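Local coordinates for protein metallo-beta-lactamase (Serratia marcescens, PDB 3VPE) that probably hydrolyses the amide bond of beta-lactam antibiotics with a pair of zinc ions, as a subclass B3 metallo-beta-lactamase, at residues G24-V29 and A213-V218; L69-H74 and V170-S175. All coordinates share one frame; numbering follows the deposited sequence.

Interaction 1: residues G24-V29 and A213-V218; sequences GGISAV and AAHPEV. With ZN (zinc ion), chain C.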
ATOM      1  N   GLY A  24      -3.925  -7.798 -10.692  1.00 17.30           N
ATOM      2  CA  GLY A  24      -4.931  -8.685 -10.127  1.00 18.37           C
ATOM      3  C   GLY A  24      -4.640  -9.164  -8.712  1.00 16.62           C
ATOM      4  O   GLY A  24      -5.533  -9.630  -7.991  1.00 20.06           O
ATOM      5  N   GLY A  25      -3.357  -9.083  -8.325  1.00 18.16           N
ATOM      6  CA  GLY A  25      -2.940  -9.541  -7.021  1.00 17.34           C
ATOM      7  C   GLY A  25      -2.343  -8.517  -6.058  1.00 16.52           C
ATOM      8  O   GLY A  25      -2.200  -8.822  -4.884  1.00 17.05           O
ATOM      9  N   ILE A  26      -1.991  -7.326  -6.555  1.00 16.13           N
ATOM     10  CA  ILE A  26      -1.353  -6.310  -5.690  1.00 15.05           C
ATOM     11  C   ILE A  26      -2.008  -4.952  -5.925  1.00 14.31           C
ATOM     12  O   ILE A  26      -2.164  -4.492  -7.065  1.00 15.00           O
ATOM     13  CB  ILE A  26       0.153  -6.146  -5.968  1.00 14.82           C
ATOM     14  CG1 ILE A  26       0.918  -7.465  -5.717  1.00 15.03           C
ATOM     15  CG2 ILE A  26       0.756  -5.012  -5.112  1.00 16.34           C
ATOM     16  CD1 ILE A  26       0.983  -7.863  -4.254  1.00 15.71           C
ATOM     17  N   SER A  27      -2.392  -4.291  -4.841  1.00 13.33           N
ATOM     18  CA  SER A  27      -3.030  -2.982  -4.992  1.00 12.87           C
ATOM     19  C   SER A  27      -2.102  -1.867  -5.390  1.00 13.58           C
ATOM     20  O   SER A  27      -0.969  -1.793  -4.940  1.00 13.53           O
ATOM     21  CB  SER A  27      -3.732  -2.534  -3.703  1.00 11.90           C
ATOM     22  OG  SER A  27      -4.753  -3.439  -3.349  1.00 12.63           O
ATOM     23  N   ALA A  28      -2.602  -1.023  -6.279  1.00 13.29           N
ATOM     24  CA  ALA A  28      -2.018   0.281  -6.514  1.00 12.68           C
ATOM     25  C   ALA A  28      -3.186   1.238  -6.721  1.00 12.85           C
ATOM     26  O   ALA A  28      -4.187   0.856  -7.325  1.00 14.08           O
ATOM     27  CB  ALA A  28      -1.067   0.280  -7.710  1.00 14.02           C
ATOM     28  N   VAL A  29      -3.063   2.463  -6.208  1.00 12.45           N
ATOM     29  CA  VAL A  29      -4.146   3.435  -6.239  1.00 13.60           C
ATOM     30  C   VAL A  29      -3.658   4.739  -6.831  1.00 13.88           C
ATOM     31  O   VAL A  29      -2.560   5.229  -6.517  1.00 13.51           O
ATOM     32  CB  VAL A  29      -4.754   3.647  -4.828  1.00 14.17           C
ATOM     33  CG1 VAL A  29      -5.507   4.968  -4.724  1.00 14.90           C
ATOM     34  CG2 VAL A  29      -5.662   2.472  -4.492  1.00 14.33           C
ATOM     35  N   ALA A 213      -6.504  -2.651   1.031  1.00 12.58           N
ATOM     36  CA  ALA A 213      -5.352  -3.364   1.624  1.00 12.29           C
ATOM     37  C   ALA A 213      -4.308  -3.619   0.552  1.00 12.16           C
ATOM     38  O   ALA A 213      -4.626  -3.854  -0.613  1.00 12.21           O
ATOM     39  CB  ALA A 213      -5.819  -4.691   2.237  1.00 12.52           C
ATOM     40  N   ALA A 214      -3.040  -3.565   0.944  1.00 12.16           N
ATOM     41  CA  ALA A 214      -1.948  -3.724  -0.017  1.00 13.34           C
ATOM     42  C   ALA A 214      -2.083  -5.032  -0.830  1.00 12.81           C
ATOM     43  O   ALA A 214      -1.854  -5.000  -2.026  1.00 13.32           O
ATOM     44  CB  ALA A 214      -0.609  -3.619   0.710  1.00 14.04           C
ATOM     45  N   HIS A 215      -2.455  -6.129  -0.160  1.00 13.40           N
ATOM     46  CA  HIS A 215      -2.973  -7.310  -0.853  1.00 14.11           C
ATOM     47  C   HIS A 215      -4.477  -7.158  -0.860  1.00 13.47           C
ATOM     48  O   HIS A 215      -5.096  -7.262   0.201  1.00 13.73           O
ATOM     49  CB  HIS A 215      -2.524  -8.572  -0.128  1.00 14.22           C
ATOM     50  CG  HIS A 215      -1.072  -8.861  -0.327  1.00 15.18           C
ATOM     51  ND1 HIS A 215      -0.622  -9.633  -1.356  1.00 15.06           N
ATOM     52  CD2 HIS A 215       0.051  -8.447   0.390  1.00 14.47           C
ATOM     53  CE1 HIS A 215       0.733  -9.665  -1.334  1.00 15.61           C
ATOM     54  NE2 HIS A 215       1.153  -8.956  -0.250  1.00 15.83           N
ATOM     55  N   PRO A 216      -5.058  -6.898  -2.046  1.00 14.03           N
ATOM     56  CA  PRO A 216      -6.429  -6.358  -2.075  1.00 14.27           C
ATOM     57  C   PRO A 216      -7.484  -7.296  -1.537  1.00 14.00           C
ATOM     58  O   PRO A 216      -8.521  -6.835  -1.044  1.00 13.89           O
ATOM     59  CB  PRO A 216      -6.682  -6.070  -3.563  1.00 13.75           C
ATOM     60  CG  PRO A 216      -5.613  -6.833  -4.318  1.00 14.26           C
ATOM     61  CD  PRO A 216      -4.444  -6.886  -3.379  1.00 15.20           C
ATOM     62  N   GLU A 217      -7.253  -8.602  -1.621  1.00 15.33           N
ATOM     63  CA  GLU A 217      -8.257  -9.543  -1.101  1.00 15.27           C
ATOM     64  C   GLU A 217      -8.431  -9.497   0.430  1.00 14.76           C
ATOM     65  O   GLU A 217      -9.410 -10.022   0.976  1.00 15.92           O
ATOM     66  CB  GLU A 217      -7.892 -10.971  -1.579  1.00 16.66           C
ATOM     67  CG  GLU A 217      -6.702 -11.599  -0.850  1.00 20.26           C
ATOM     68  CD  GLU A 217      -5.323 -11.085  -1.255  1.00 21.00           C
ATOM     69  OE1 GLU A 217      -5.151 -10.347  -2.243  1.00 20.54           O
ATOM     70  OE2 GLU A 217      -4.366 -11.506  -0.551  1.00 27.47           O
ATOM     71  N   VAL A 218      -7.485  -8.862   1.133  1.00 14.71           N
ATOM     72  CA  VAL A 218      -7.531  -8.741   2.573  1.00 15.31           C
ATOM     73  C   VAL A 218      -8.761  -7.931   3.010  1.00 16.10           C
ATOM     74  O   VAL A 218      -9.306  -8.182   4.073  1.00 18.53           O
ATOM     75  CB  VAL A 218      -6.183  -8.212   3.104  1.00 15.48           C
ATOM     76  CG1 VAL A 218      -6.250  -7.823   4.565  1.00 15.92           C
ATOM     77  CG2 VAL A 218      -5.109  -9.276   2.857  1.00 16.20           C
TER
HETATM   78 ZN    ZN C 302       3.022  -8.158   0.035  1.00 14.16          ZN
HETATM   79  O   HOH W   1      -5.948 -10.518  -4.886  1.00 22.43           O
HETATM   80  O   HOH W   2      -2.438 -10.771  -3.035  1.00 19.50           O
HETATM   81  O   HOH W   3       4.917  -8.563   0.766  1.00 13.92           O
HETATM   82  O   HOH W   4       2.561  -7.930   2.189  1.00 15.95           O

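Interaction 2: residues L69-H74 and V170-S175; sequences LSTHSH and VVFADS. With ZN (zinc ion), chain B.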
ATOM      1  N   LEU A  69       3.713   7.039  -3.440  1.00 13.82           N
ATOM      2  CA  LEU A  69       3.822   6.708  -2.007  1.00 13.55           C
ATOM      3  C   LEU A  69       4.094   5.225  -1.879  1.00 14.01           C
ATOM      4  O   LEU A  69       3.457   4.439  -2.561  1.00 14.43           O
ATOM      5  CB  LEU A  69       2.530   7.090  -1.274  1.00 13.25           C
ATOM      6  CG  LEU A  69       2.026   8.513  -1.561  1.00 14.45           C
ATOM      7  CD1 LEU A  69       0.780   8.732  -0.703  1.00 14.01           C
ATOM      8  CD2 LEU A  69       3.069   9.565  -1.252  1.00 14.88           C
ATOM      9  N   SER A  70       5.035   4.829  -1.019  1.00 13.00           N
ATOM     10  CA  SER A  70       5.304   3.413  -0.809  1.00 13.28           C
ATOM     11  C   SER A  70       4.722   2.958   0.533  1.00 12.33           C
ATOM     12  O   SER A  70       4.996   3.588   1.545  1.00 13.22           O
ATOM     13  CB  SER A  70       6.828   3.207  -0.775  1.00 12.67           C
ATOM     14  OG  SER A  70       7.154   1.854  -0.411  1.00 13.64           O
ATOM     15  N   THR A  71       3.954   1.868   0.540  1.00 11.70           N
ATOM     16  CA  THR A  71       3.585   1.213   1.811  1.00 12.31           C
ATOM     17  C   THR A  71       4.812   0.547   2.423  1.00 12.40           C
ATOM     18  O   THR A  71       5.256   0.929   3.504  1.00 11.73           O
ATOM     19  CB  THR A  71       2.477   0.152   1.629  1.00 12.46           C
ATOM     20  OG1 THR A  71       2.842  -0.754   0.579  1.00 13.05           O
ATOM     21  CG2 THR A  71       1.109   0.849   1.326  1.00 13.18           C
ATOM     22  N   HIS A  72       5.384  -0.447   1.739  1.00 12.37           N
ATOM     23  CA  HIS A  72       6.605  -1.043   2.253  1.00 12.64           C
ATOM     24  C   HIS A  72       7.453  -1.597   1.127  1.00 13.10           C
ATOM     25  O   HIS A  72       6.972  -1.858   0.005  1.00 13.79           O
ATOM     26  CB  HIS A  72       6.321  -2.084   3.360  1.00 13.18           C
ATOM     27  CG  HIS A  72       5.693  -3.360   2.864  1.00 12.92           C
ATOM     28  ND1 HIS A  72       4.367  -3.554   2.837  1.00 13.50           N
ATOM     29  CD2 HIS A  72       6.274  -4.549   2.431  1.00 12.99           C
ATOM     30  CE1 HIS A  72       4.100  -4.797   2.380  1.00 13.34           C
ATOM     31  NE2 HIS A  72       5.269  -5.408   2.120  1.00 12.52           N
ATOM     32  N   SER A  73       8.734  -1.775   1.451  1.00 13.83           N
ATOM     33  CA  SER A  73       9.785  -2.072   0.479  1.00 13.69           C
ATOM     34  C   SER A  73      10.014  -3.575   0.218  1.00 13.81           C
ATOM     35  O   SER A  73      11.151  -4.083   0.381  1.00 14.69           O
ATOM     36  CB  SER A  73      11.058  -1.329   0.937  1.00 14.62           C
ATOM     37  OG  SER A  73      11.332  -1.651   2.285  1.00 14.61           O
ATOM     38  N   HIS A  74       8.944  -4.287  -0.146  1.00 13.43           N
ATOM     39  CA  HIS A  74       9.052  -5.664  -0.650  1.00 13.86           C
ATOM     40  C   HIS A  74       8.778  -5.639  -2.118  1.00 14.67           C
ATOM     41  O   HIS A  74       7.984  -4.794  -2.570  1.00 13.86           O
ATOM     42  CB  HIS A  74       8.079  -6.586   0.052  1.00 13.33           C
ATOM     43  CG  HIS A  74       8.498  -6.949   1.441  1.00 13.02           C
ATOM     44  ND1 HIS A  74       7.638  -7.419   2.354  1.00 13.02           N
ATOM     45  CD2 HIS A  74       9.747  -6.920   2.051  1.00 13.74           C
ATOM     46  CE1 HIS A  74       8.302  -7.669   3.495  1.00 13.46           C
ATOM     47  NE2 HIS A  74       9.589  -7.363   3.307  1.00 13.54           N
ATOM     48  N   VAL A 170     -10.480   7.477   3.400  1.00 13.48           N
ATOM     49  CA  VAL A 170      -9.909   6.332   2.671  1.00 13.44           C
ATOM     50  C   VAL A 170      -8.574   5.956   3.310  1.00 12.98           C
ATOM     51  O   VAL A 170      -7.796   6.832   3.685  1.00 12.96           O
ATOM     52  CB  VAL A 170      -9.681   6.698   1.185  1.00 12.83           C
ATOM     53  CG1 VAL A 170      -9.186   5.485   0.382  1.00 13.71           C
ATOM     54  CG2 VAL A 170     -10.961   7.272   0.572  1.00 14.32           C
ATOM     55  N   VAL A 171      -8.319   4.652   3.457  1.00 13.19           N
ATOM     56  CA  VAL A 171      -7.085   4.145   4.101  1.00 12.87           C
ATOM     57  C   VAL A 171      -6.458   3.157   3.115  1.00 12.62           C
ATOM     58  O   VAL A 171      -7.119   2.192   2.721  1.00 12.76           O
ATOM     59  CB  VAL A 171      -7.397   3.425   5.433  1.00 12.89           C
ATOM     60  CG1 VAL A 171      -6.093   2.853   6.060  1.00 14.09           C
ATOM     61  CG2 VAL A 171      -8.157   4.386   6.402  1.00 13.37           C
ATOM     62  N   PHE A 172      -5.212   3.420   2.708  1.00 11.87           N
ATOM     63  CA  PHE A 172      -4.435   2.396   1.988  1.00 11.65           C
ATOM     64  C   PHE A 172      -3.605   1.694   3.056  1.00 12.31           C
ATOM     65  O   PHE A 172      -2.600   2.234   3.517  1.00 12.32           O
ATOM     66  CB  PHE A 172      -3.578   3.036   0.896  1.00 11.95           C
ATOM     67  CG  PHE A 172      -3.031   2.054  -0.128  1.00 12.15           C
ATOM     68  CD1 PHE A 172      -3.454   2.113  -1.442  1.00 12.15           C
ATOM     69  CD2 PHE A 172      -2.102   1.071   0.215  1.00 12.28           C
ATOM     70  CE1 PHE A 172      -2.958   1.238  -2.419  1.00 13.17           C
ATOM     71  CE2 PHE A 172      -1.588   0.189  -0.737  1.00 12.04           C
ATOM     72  CZ  PHE A 172      -2.008   0.273  -2.069  1.00 11.83           C
ATOM     73  N   ALA A 173      -4.072   0.498   3.467  1.00 12.56           N
ATOM     74  CA  ALA A 173      -3.530  -0.218   4.607  1.00 12.78           C
ATOM     75  C   ALA A 173      -2.315  -1.032   4.227  1.00 13.38           C
ATOM     76  O   ALA A 173      -2.370  -1.924   3.374  1.00 13.47           O
ATOM     77  CB  ALA A 173      -4.597  -1.139   5.243  1.00 13.73           C
ATOM     78  N   ASP A 174      -1.199  -0.691   4.852  1.00 12.49           N
ATOM     79  CA  ASP A 174      -0.001  -1.504   4.694  1.00 12.81           C
ATOM     80  C   ASP A 174      -0.263  -2.885   5.275  1.00 13.01           C
ATOM     81  O   ASP A 174      -1.184  -3.101   6.087  1.00 13.31           O
ATOM     82  CB  ASP A 174       1.144  -0.827   5.434  1.00 13.75           C
ATOM     83  CG  ASP A 174       2.499  -1.445   5.113  1.00 15.55           C
ATOM     84  OD1 ASP A 174       2.601  -2.091   4.034  1.00 17.14           O
ATOM     85  OD2 ASP A 174       3.431  -1.225   5.919  1.00 17.79           O
ATOM     86  N   SER A 175       0.587  -3.832   4.892  1.00 13.18           N
ATOM     87  CA  SER A 175       0.464  -5.203   5.419  1.00 12.54           C
ATOM     88  C   SER A 175       0.854  -5.305   6.867  1.00 12.91           C
ATOM     89  O   SER A 175       1.875  -4.744   7.267  1.00 13.58           O
ATOM     90  CB  SER A 175       1.412  -6.106   4.627  1.00 12.89           C
ATOM     91  OG  SER A 175       1.047  -6.069   3.259  1.00 14.73           O
TER
HETATM   92 ZN    ZN B 301       5.581  -7.432   2.236  1.00 13.56          ZN
HETATM   93  O   HOH W   3       4.917  -8.563   0.766  1.00 13.92           O

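Interaction 1: residues G24-V29 and A213-V218
S27 meets A213 and A214 where the two halves of the metallo-beta-lactamase alpha-beta/beta-alpha sandwich come together: the loop before strand 29-31 of one sheet lies against the turn that leaves edge strand 210-213 of the other. Two direct hydrogen bonds join them. The backbone N of S27 donates to A214 O at 3.0 Å, nearly straight at 166°, and S27 OG donates to A213 O at 2.8 Å. A chi1 of -61° sets OG beside the backbone N, and the hydroxyl and N-H of one small residue therefore bond neighbouring carbonyls, A213 O and A214 O respectively. Van der Waals contacts flank these bonds. P216, rigid and without an N-H, begins the 3-10 turn and brings its CD to 3.3 Å from G25 O, while I26 lies alongside H215, its CD1 3.4 Å from the imidazole CE1. H215 binds the second zinc through NE2 (2.0 Å), a site completed by D76, H77 and two waters. Water then bridges the segments at the imidazole's far nitrogen. One molecule accepts a hydrogen bond from H215 ND1 and donates to G25 O and E217 OE1, consistent with NE2 being the nitrogen that binds zinc; a second donates to G24 O and, at 2.8 Å, to E217 OE1.

Interaction 2: residues L69-H74 and V170-S175
H72 and D174 form the polar heart of this contact, between the loop after strand 65-69, which opens the metal-binding HxHxDH motif, and the end of strand 166-173, in the core between the two sheets. H72 ND1 donates to D174 OD1 at 2.6 Å with an N-H...O angle of 160°. The acceptor lies near the imidazole plane and uses its syn lone pair, although ring and carboxylate are turned 42° apart. The aspartate's CG stands anti to its backbone N (chi1 -169°), which carries the carboxylate across to the histidine. On the other side of the H72 ring NE2 binds the first zinc at 2.0 Å; H74 joins it through ND1 at 2.1 Å, with H150 and a water as further ligands. Van der Waals contacts complete the interface. T71 turns its methyl CG2 to F172 CD2 at 3.4 Å and its CB to D174 OD1, while its hydroxyl bonds to D41; a threonine thus serves an aromatic and a polar neighbour at once. S175 OG lies at the imidazole edge, 3.4 Å from H72 CE1. The carboxylate is a second-shell partner whose bond to ND1 would restrain the rotation of H72 with NE2 turned to the metal, and probably makes the imidazole a more electron-rich ligand.

The two contacts, with centres about 10 Å apart, each bring ligands to the dinuclear zinc site. Interaction 2 supplies two histidines of the first metal and interaction 1 supplies one of the second; the ions lie 3.5 Å apart, ZN of chain B to ZN of chain C, and share a water. Strands 166-173 and 210-213 run parallel and tie the contacts together through a probable hydrogen bond from A214 N to A173 O at 3.0 Å. F172 is the nonpolar joint: its CZ packs 3.7 Å from S27 CB and its CE1 3.6 Å from V29 CG2. Nearer the metals, S175 OG lies 3.9 Å from H215 CD2, placing one serine beside histidines of both sites.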